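Transferrin (Manduca sexta, PDB 6WB6) transports iron, binding a single ferric ion per molecule together with a carbonate anion. Local coordinates at residues D81-A86 / K222-R227; F230-G235 / P260-A265. All coordinates share one frame; numbering follows the deposited sequence.

Contact 1. Residues D81-A86 / K222-R227; sequences DEEPDA and KVIFTR
E82 OE2 is gripped by two groups, a salt bridge with K228 NZ and a hydrogen bond with T237 OG1, while the carboxylate it belongs to lies against the side-chain end of I224. The contact belongs to the iron-binding half of the chain, which has the transferrin fold: 81-86 lies in the loop between strand 72-79 of one sheet and strand 90-97 of another, and 222-227 runs from the N-cap residue K222 into helix 223-229. E82 and I224 reach for each other from opposite directions. I224 CD1 sits over the carboxylate face, at 3.7 Å from E82 OE1 and 3.8 Å from E82 OE2; the bonds to K228 and T237 probably limit the rotation of the carboxylate under the methyl. CG1 anti to the backbone N (chi1 -175°) and an extended chi2 carry I224 CD1 to the loop. E83 meets the same methyl obliquely with one oxygen, OE1 standing 3.4 Å from I224 CD1. No hydrogen bond spans the segments: one methyl is in contact with two carboxylates, which approach it roughly at right angles. V234 supplies an apolar neighbour for I224, whose side chain is also about 5 Å from that of the iron ligand Y90. The loop turns back as a type I turn from E83 to A86. At the N-cap of the helix, K222 O takes two bonds from one residue: T226 N at 3.1 Å, and T226 OG1 at 2.9 Å, tilted well above the carbonyl plane.

Contact 2. Residues F230-G235 / P260-A265; sequences FGLPVG and PITGKA
I261 CG2 forms the tight centre of this contact, 3.7 Å from F230 CD2 and 4.0 Å from L232 CD1, so one methyl touches both residues that flank G231. That glycine, at positive phi, is the C-prime residue of a Schellman motif ending helix 223-229, and the reversal it makes presents F230 and L232 to the same neighbour. The partner is a type I turn from P260 to G263, in the connection that follows strand 258-260 and leads to strand 269-271; a 3.2 Å bond from G263 N to P260 O closes it. I261 crosses both side chains at about a right angle. Its CG2 is anti to the backbone N, which points that branch out of the turn; on F230 it lies by the CD2-CE2 side of the ring, approaching obliquely. Both F230 and I261 are buried, with P246 touching each and F249 meeting the phenyl ring, so this is a buried, mainly apolar side. The other side is looser. T262, exposed to solvent, offers only its methyl, and meets L232 at a longer distance than I261 does. No hydrogen bond joins the two segments, leaving the grip entirely to apolar groups. At this outer margin T262 CG2 is equidistant from the two branches of the leucine, 4.1 Å from both L232 CD1 and L232 CD2.

Overall arrangement
Contact 1 and contact 2 lie about 9 Å apart, centre to centre, in the iron-binding half of the chain. They come in series: contact 1 closes at 227, contact 2 opens at 230, and helix 223-229 carries the chain from one to the other. R227 couples them, its NE 2.7 Å from P233 O and its backbone O 2.8 Å from L232 N, both probable hydrogen bonds, while V223 packs on A265. The start of the helix faces the iron site, where K222 and F225 meet the ligand Y204. Contact 1 lies at the first turn of this short helix and contact 2 just beyond its C-terminal end, so the helix links the iron site to the outer loops beside strand 249-252.

Contact 1. Residues D81-A86 / K222-R227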
ATOM      1  N   ASP A  81     -13.928  22.394 -14.711  1.00 23.26           N
ATOM      2  CA  ASP A  81     -14.758  23.312 -15.481  1.00 28.52           C
ATOM      3  C   ASP A  81     -15.725  24.053 -14.576  1.00 26.70           C
ATOM      4  O   ASP A  81     -16.109  25.185 -14.882  1.00 26.28           O
ATOM      5  CB  ASP A  81     -15.481  22.539 -16.580  1.00 30.72           C
ATOM      6  CG  ASP A  81     -14.553  22.198 -17.747  1.00 33.68           C
ATOM      7  OD1 ASP A  81     -13.863  23.111 -18.254  1.00 45.64           O
ATOM      8  OD2 ASP A  81     -14.493  21.027 -18.153  1.00 42.58           O
ATOM      9  N   GLU A  82     -16.070  23.452 -13.433  1.00 26.29           N
ATOM     10  CA  GLU A  82     -16.914  24.113 -12.449  1.00 23.15           C
ATOM     11  C   GLU A  82     -16.184  25.270 -11.792  1.00 27.95           C
ATOM     12  O   GLU A  82     -16.794  26.306 -11.507  1.00 28.76           O
ATOM     13  CB  GLU A  82     -17.366  23.092 -11.404  1.00 25.95           C
ATOM     14  CG  GLU A  82     -18.427  23.574 -10.478  1.00 27.01           C
ATOM     15  CD  GLU A  82     -19.021  22.438  -9.671  1.00 29.53           C
ATOM     16  OE1 GLU A  82     -18.408  21.345  -9.653  1.00 28.66           O
ATOM     17  OE2 GLU A  82     -20.102  22.628  -9.067  1.00 23.37           O
ATOM     18  N   GLU A  83     -14.881  25.125 -11.548  1.00 21.35           N
ATOM     19  CA  GLU A  83     -14.081  26.158 -10.886  1.00 25.15           C
ATOM     20  C   GLU A  83     -12.808  26.473 -11.674  1.00 28.47           C
ATOM     21  O   GLU A  83     -11.689  26.368 -11.160  1.00 27.41           O
ATOM     22  CB  GLU A  83     -13.742  25.718  -9.463  1.00 24.18           C
ATOM     23  CG  GLU A  83     -14.946  25.616  -8.538  1.00 23.70           C
ATOM     24  CD  GLU A  83     -14.563  25.176  -7.145  1.00 18.47           C
ATOM     25  OE1 GLU A  83     -14.474  23.957  -6.916  1.00 22.96           O
ATOM     26  OE2 GLU A  83     -14.310  26.052  -6.295  1.00 24.56           O
ATOM     27  N   PRO A  84     -12.946  26.910 -12.923  1.00 26.03           N
ATOM     28  CA  PRO A  84     -11.750  27.126 -13.761  1.00 29.10           C
ATOM     29  C   PRO A  84     -10.841  28.224 -13.242  1.00 25.87           C
ATOM     30  O   PRO A  84      -9.641  28.224 -13.554  1.00 26.26           O
ATOM     31  CB  PRO A  84     -12.341  27.492 -15.129  1.00 26.66           C
ATOM     32  CG  PRO A  84     -13.692  28.093 -14.799  1.00 28.78           C
ATOM     33  CD  PRO A  84     -14.184  27.381 -13.560  1.00 26.65           C
ATOM     34  N   ASP A  85     -11.367  29.142 -12.446  1.00 22.51           N
ATOM     35  CA  ASP A  85     -10.610  30.288 -11.960  1.00 36.91           C
ATOM     36  C   ASP A  85     -10.224  30.196 -10.486  1.00 26.49           C
ATOM     37  O   ASP A  85      -9.582  31.108  -9.967  1.00 31.87           O
ATOM     38  CB  ASP A  85     -11.426  31.557 -12.226  1.00 34.04           C
ATOM     39  CG  ASP A  85     -11.566  31.837 -13.716  1.00 40.88           C
ATOM     40  OD1 ASP A  85     -10.516  31.859 -14.387  1.00 44.69           O
ATOM     41  OD2 ASP A  85     -12.704  32.003 -14.218  1.00 33.62           O
ATOM     42  N   ALA A  86     -10.599  29.136  -9.799  1.00 29.36           N
ATOM     43  CA  ALA A  86     -10.236  29.007  -8.395  1.00 24.26           C
ATOM     44  C   ALA A  86      -8.759  28.644  -8.263  1.00 26.33           C
ATOM     45  O   ALA A  86      -8.275  27.761  -8.978  1.00 28.11           O
ATOM     46  CB  ALA A  86     -11.103  27.945  -7.720  1.00 25.01           C
ATOM     47  N   LYS A 222     -15.205  21.027   2.862  1.00 14.15           N
ATOM     48  CA  LYS A 222     -14.700  21.984   1.887  1.00 15.49           C
ATOM     49  C   LYS A 222     -15.843  22.855   1.388  1.00 15.24           C
ATOM     50  O   LYS A 222     -17.019  22.527   1.533  1.00 18.54           O
ATOM     51  CB  LYS A 222     -13.986  21.318   0.703  1.00 14.93           C
ATOM     52  CG  LYS A 222     -14.837  20.465  -0.201  1.00 16.46           C
ATOM     53  CD  LYS A 222     -14.044  19.962  -1.401  1.00 16.39           C
ATOM     54  CE  LYS A 222     -14.771  18.828  -2.091  1.00 18.39           C
ATOM     55  NZ  LYS A 222     -13.883  18.023  -3.006  1.00 19.62           N
ATOM     56  N   VAL A 223     -15.458  23.968   0.771  1.00 20.74           N
ATOM     57  CA  VAL A 223     -16.393  25.050   0.496  1.00 24.03           C
ATOM     58  C   VAL A 223     -17.479  24.584  -0.447  1.00 20.74           C
ATOM     59  O   VAL A 223     -18.664  24.865  -0.253  1.00 28.09           O
ATOM     60  CB  VAL A 223     -15.639  26.252  -0.094  1.00 18.53           C
ATOM     61  CG1 VAL A 223     -16.621  27.280  -0.669  1.00 22.35           C
ATOM     62  CG2 VAL A 223     -14.765  26.827   0.958  1.00 20.55           C
ATOM     63  N   ILE A 224     -17.081  23.891  -1.508  1.00 21.62           N
ATOM     64  CA  ILE A 224     -18.006  23.641  -2.594  1.00 19.05           C
ATOM     65  C   ILE A 224     -19.156  22.780  -2.107  1.00 26.00           C
ATOM     66  O   ILE A 224     -20.317  23.021  -2.467  1.00 20.57           O
ATOM     67  CB  ILE A 224     -17.265  23.024  -3.795  1.00 23.95           C
ATOM     68  CG1 ILE A 224     -18.206  22.882  -4.973  1.00 25.62           C
ATOM     69  CG2 ILE A 224     -16.645  21.671  -3.446  1.00 14.60           C
ATOM     70  CD1 ILE A 224     -17.486  22.613  -6.306  1.00 25.36           C
ATOM     71  N   PHE A 225     -18.865  21.783  -1.255  1.00 22.36           N
ATOM     72  CA  PHE A 225     -19.951  21.004  -0.670  1.00 17.49           C
ATOM     73  C   PHE A 225     -20.688  21.794   0.389  1.00 22.08           C
ATOM     74  O   PHE A 225     -21.864  21.518   0.645  1.00 24.05           O
ATOM     75  CB  PHE A 225     -19.443  19.691  -0.073  1.00 21.50           C
ATOM     76  CG  PHE A 225     -19.367  18.578  -1.073  1.00 23.66           C
ATOM     77  CD1 PHE A 225     -18.251  18.423  -1.844  1.00 21.70           C
ATOM     78  CD2 PHE A 225     -20.425  17.711  -1.259  1.00 27.35           C
ATOM     79  CE1 PHE A 225     -18.174  17.442  -2.772  1.00 18.63           C
ATOM     80  CE2 PHE A 225     -20.344  16.703  -2.199  1.00 26.22           C
ATOM     81  CZ  PHE A 225     -19.219  16.580  -2.956  1.00 30.16           C
ATOM     82  N   THR A 226     -20.038  22.774   1.012  1.00 18.07           N
ATOM     83  CA  THR A 226     -20.759  23.602   1.975  1.00 21.25           C
ATOM     84  C   THR A 226     -21.738  24.522   1.249  1.00 21.92           C
ATOM     85  O   THR A 226     -22.910  24.633   1.624  1.00 25.59           O
ATOM     86  CB  THR A 226     -19.784  24.407   2.820  1.00 19.96           C
ATOM     87  OG1 THR A 226     -18.877  23.524   3.500  1.00 21.81           O
ATOM     88  CG2 THR A 226     -20.521  25.256   3.841  1.00 21.29           C
ATOM     89  N   ARG A 227     -21.279  25.156   0.178  1.00 21.38           N
ATOM     90  CA  ARG A 227     -22.146  26.037  -0.580  1.00 23.59           C
ATOM     91  C   ARG A 227     -23.315  25.270  -1.198  1.00 20.02           C
ATOM     92  O   ARG A 227     -24.462  25.703  -1.100  1.00 24.44           O
ATOM     93  CB  ARG A 227     -21.310  26.754  -1.630  1.00 18.56           C
ATOM     94  CG  ARG A 227     -20.387  27.736  -0.998  1.00 23.37           C
ATOM     95  CD  ARG A 227     -19.672  28.604  -2.015  1.00 27.87           C
ATOM     96  NE  ARG A 227     -20.595  29.445  -2.759  1.00 31.84           N
ATOM     97  CZ  ARG A 227     -21.092  30.587  -2.310  1.00 26.13           C
ATOM     98  NH1 ARG A 227     -20.752  31.036  -1.111  1.00 24.06           N
ATOM     99  NH2 ARG A 227     -21.924  31.277  -3.079  1.00 27.58           N
TER

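Contact 2. Residues F230-G235 / P260-A265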
ATOM      1  N   PHE A 230     -26.305  24.264   0.964  1.00 27.47           N
ATOM      2  CA  PHE A 230     -27.249  25.342   1.190  1.00 28.44           C
ATOM      3  C   PHE A 230     -27.805  25.907  -0.103  1.00 25.45           C
ATOM      4  O   PHE A 230     -28.270  27.048  -0.122  1.00 30.75           O
ATOM      5  CB  PHE A 230     -26.571  26.432   2.004  1.00 25.77           C
ATOM      6  CG  PHE A 230     -26.100  25.960   3.358  1.00 30.19           C
ATOM      7  CD1 PHE A 230     -27.008  25.589   4.329  1.00 22.86           C
ATOM      8  CD2 PHE A 230     -24.753  25.877   3.650  1.00 21.64           C
ATOM      9  CE1 PHE A 230     -26.572  25.168   5.553  1.00 22.77           C
ATOM     10  CE2 PHE A 230     -24.324  25.458   4.864  1.00 22.47           C
ATOM     11  CZ  PHE A 230     -25.227  25.099   5.821  1.00 17.92           C
ATOM     12  N   GLY A 231     -27.718  25.150  -1.191  1.00 31.84           N
ATOM     13  CA  GLY A 231     -28.263  25.594  -2.464  1.00 32.65           C
ATOM     14  C   GLY A 231     -27.541  26.775  -3.064  1.00 32.96           C
ATOM     15  O   GLY A 231     -28.058  27.411  -3.994  1.00 23.96           O
ATOM     16  N   LEU A 232     -26.360  27.084  -2.566  1.00 25.19           N
ATOM     17  CA  LEU A 232     -25.705  28.289  -3.034  1.00 21.04           C
ATOM     18  C   LEU A 232     -24.924  28.022  -4.312  1.00 32.34           C
ATOM     19  O   LEU A 232     -24.509  26.887  -4.569  1.00 32.20           O
ATOM     20  CB  LEU A 232     -24.779  28.831  -1.965  1.00 26.41           C
ATOM     21  CG  LEU A 232     -25.538  29.370  -0.756  1.00 27.03           C
ATOM     22  CD1 LEU A 232     -24.563  29.659   0.367  1.00 25.08           C
ATOM     23  CD2 LEU A 232     -26.279  30.624  -1.125  1.00 28.04           C
ATOM     24  N   PRO A 233     -24.729  29.048  -5.138  1.00 31.35           N
ATOM     25  CA  PRO A 233     -23.928  28.868  -6.348  1.00 31.47           C
ATOM     26  C   PRO A 233     -22.458  28.761  -6.012  1.00 21.10           C
ATOM     27  O   PRO A 233     -21.982  29.319  -5.022  1.00 30.63           O
ATOM     28  CB  PRO A 233     -24.211  30.139  -7.146  1.00 34.32           C
ATOM     29  CG  PRO A 233     -24.431  31.158  -6.110  1.00 40.96           C
ATOM     30  CD  PRO A 233     -25.147  30.454  -4.984  1.00 34.10           C
ATOM     31  N   VAL A 234     -21.738  28.032  -6.855  1.00 26.56           N
ATOM     32  CA  VAL A 234     -20.288  27.926  -6.730  1.00 28.56           C
ATOM     33  C   VAL A 234     -19.702  27.730  -8.122  1.00 28.73           C
ATOM     34  O   VAL A 234     -20.149  26.862  -8.880  1.00 25.87           O
ATOM     35  CB  VAL A 234     -19.886  26.793  -5.751  1.00 33.64           C
ATOM     36  CG1 VAL A 234     -20.656  25.518  -6.015  1.00 31.83           C
ATOM     37  CG2 VAL A 234     -18.387  26.529  -5.806  1.00 30.52           C
ATOM     38  N   GLY A 235     -18.718  28.555  -8.469  1.00 29.63           N
ATOM     39  CA  GLY A 235     -18.107  28.442  -9.788  1.00 31.71           C
ATOM     40  C   GLY A 235     -19.161  28.607 -10.873  1.00 30.93           C
ATOM     41  O   GLY A 235     -19.988  29.519 -10.823  1.00 34.36           O
ATOM     42  N   PRO A 260     -20.132  34.443   7.479  1.00 28.89           N
ATOM     43  CA  PRO A 260     -21.277  33.796   6.838  1.00 26.02           C
ATOM     44  C   PRO A 260     -20.846  32.839   5.743  1.00 25.79           C
ATOM     45  O   PRO A 260     -19.854  33.055   5.042  1.00 26.18           O
ATOM     46  CB  PRO A 260     -22.080  34.970   6.271  1.00 28.55           C
ATOM     47  CG  PRO A 260     -21.111  36.107   6.213  1.00 28.13           C
ATOM     48  CD  PRO A 260     -20.194  35.908   7.364  1.00 29.28           C
ATOM     49  N   ILE A 261     -21.617  31.762   5.622  1.00 19.64           N
ATOM     50  CA  ILE A 261     -21.506  30.859   4.487  1.00 26.87           C
ATOM     51  C   ILE A 261     -21.757  31.603   3.181  1.00 29.68           C
ATOM     52  O   ILE A 261     -21.146  31.293   2.149  1.00 25.83           O
ATOM     53  CB  ILE A 261     -22.494  29.688   4.669  1.00 26.23           C
ATOM     54  CG1 ILE A 261     -22.261  28.972   6.007  1.00 28.23           C
ATOM     55  CG2 ILE A 261     -22.356  28.711   3.570  1.00 21.50           C
ATOM     56  CD1 ILE A 261     -20.851  28.478   6.229  1.00 25.76           C
ATOM     57  N   THR A 262     -22.652  32.596   3.197  1.00 33.51           N
ATOM     58  CA  THR A 262     -22.980  33.310   1.966  1.00 32.86           C
ATOM     59  C   THR A 262     -21.854  34.221   1.504  1.00 22.68           C
ATOM     60  O   THR A 262     -21.936  34.768   0.403  1.00 43.91           O
ATOM     61  CB  THR A 262     -24.272  34.144   2.128  1.00 30.61           C
ATOM     62  OG1 THR A 262     -24.323  34.726   3.433  1.00 31.70           O
ATOM     63  CG2 THR A 262     -25.516  33.286   1.919  1.00 29.91           C
ATOM     64  N   GLY A 263     -20.815  34.408   2.308  1.00 31.94           N
ATOM     65  CA  GLY A 263     -19.687  35.222   1.925  1.00 27.37           C
ATOM     66  C   GLY A 263     -18.501  34.370   1.493  1.00 29.52           C
ATOM     67  O   GLY A 263     -18.558  33.149   1.405  1.00 29.24           O
ATOM     68  N   LYS A 264     -17.407  35.055   1.209  1.00 26.75           N
ATOM     69  CA  LYS A 264     -16.166  34.363   0.931  1.00 34.59           C
ATOM     70  C   LYS A 264     -15.730  33.588   2.173  1.00 31.32           C
ATOM     71  O   LYS A 264     -15.667  34.137   3.276  1.00 31.94           O
ATOM     72  CB  LYS A 264     -15.103  35.376   0.497  1.00 42.55           C
ATOM     73  CG  LYS A 264     -13.731  34.783   0.103  1.00 39.59           C
ATOM     74  CD  LYS A 264     -12.656  35.051   1.169  1.00 44.39           C
ATOM     75  CE  LYS A 264     -11.368  35.606   0.568  1.00 41.97           C
ATOM     76  NZ  LYS A 264     -10.681  34.583  -0.273  1.00 48.45           N
ATOM     77  N   ALA A 265     -15.452  32.299   1.993  1.00 32.81           N
ATOM     78  CA  ALA A 265     -15.094  31.442   3.119  1.00 28.30           C
ATOM     79  C   ALA A 265     -13.735  31.836   3.695  1.00 30.69           C
ATOM     80  O   ALA A 265     -12.834  32.253   2.970  1.00 30.39           O
ATOM     81  CB  ALA A 265     -15.081  29.973   2.671  1.00 29.40           C
TER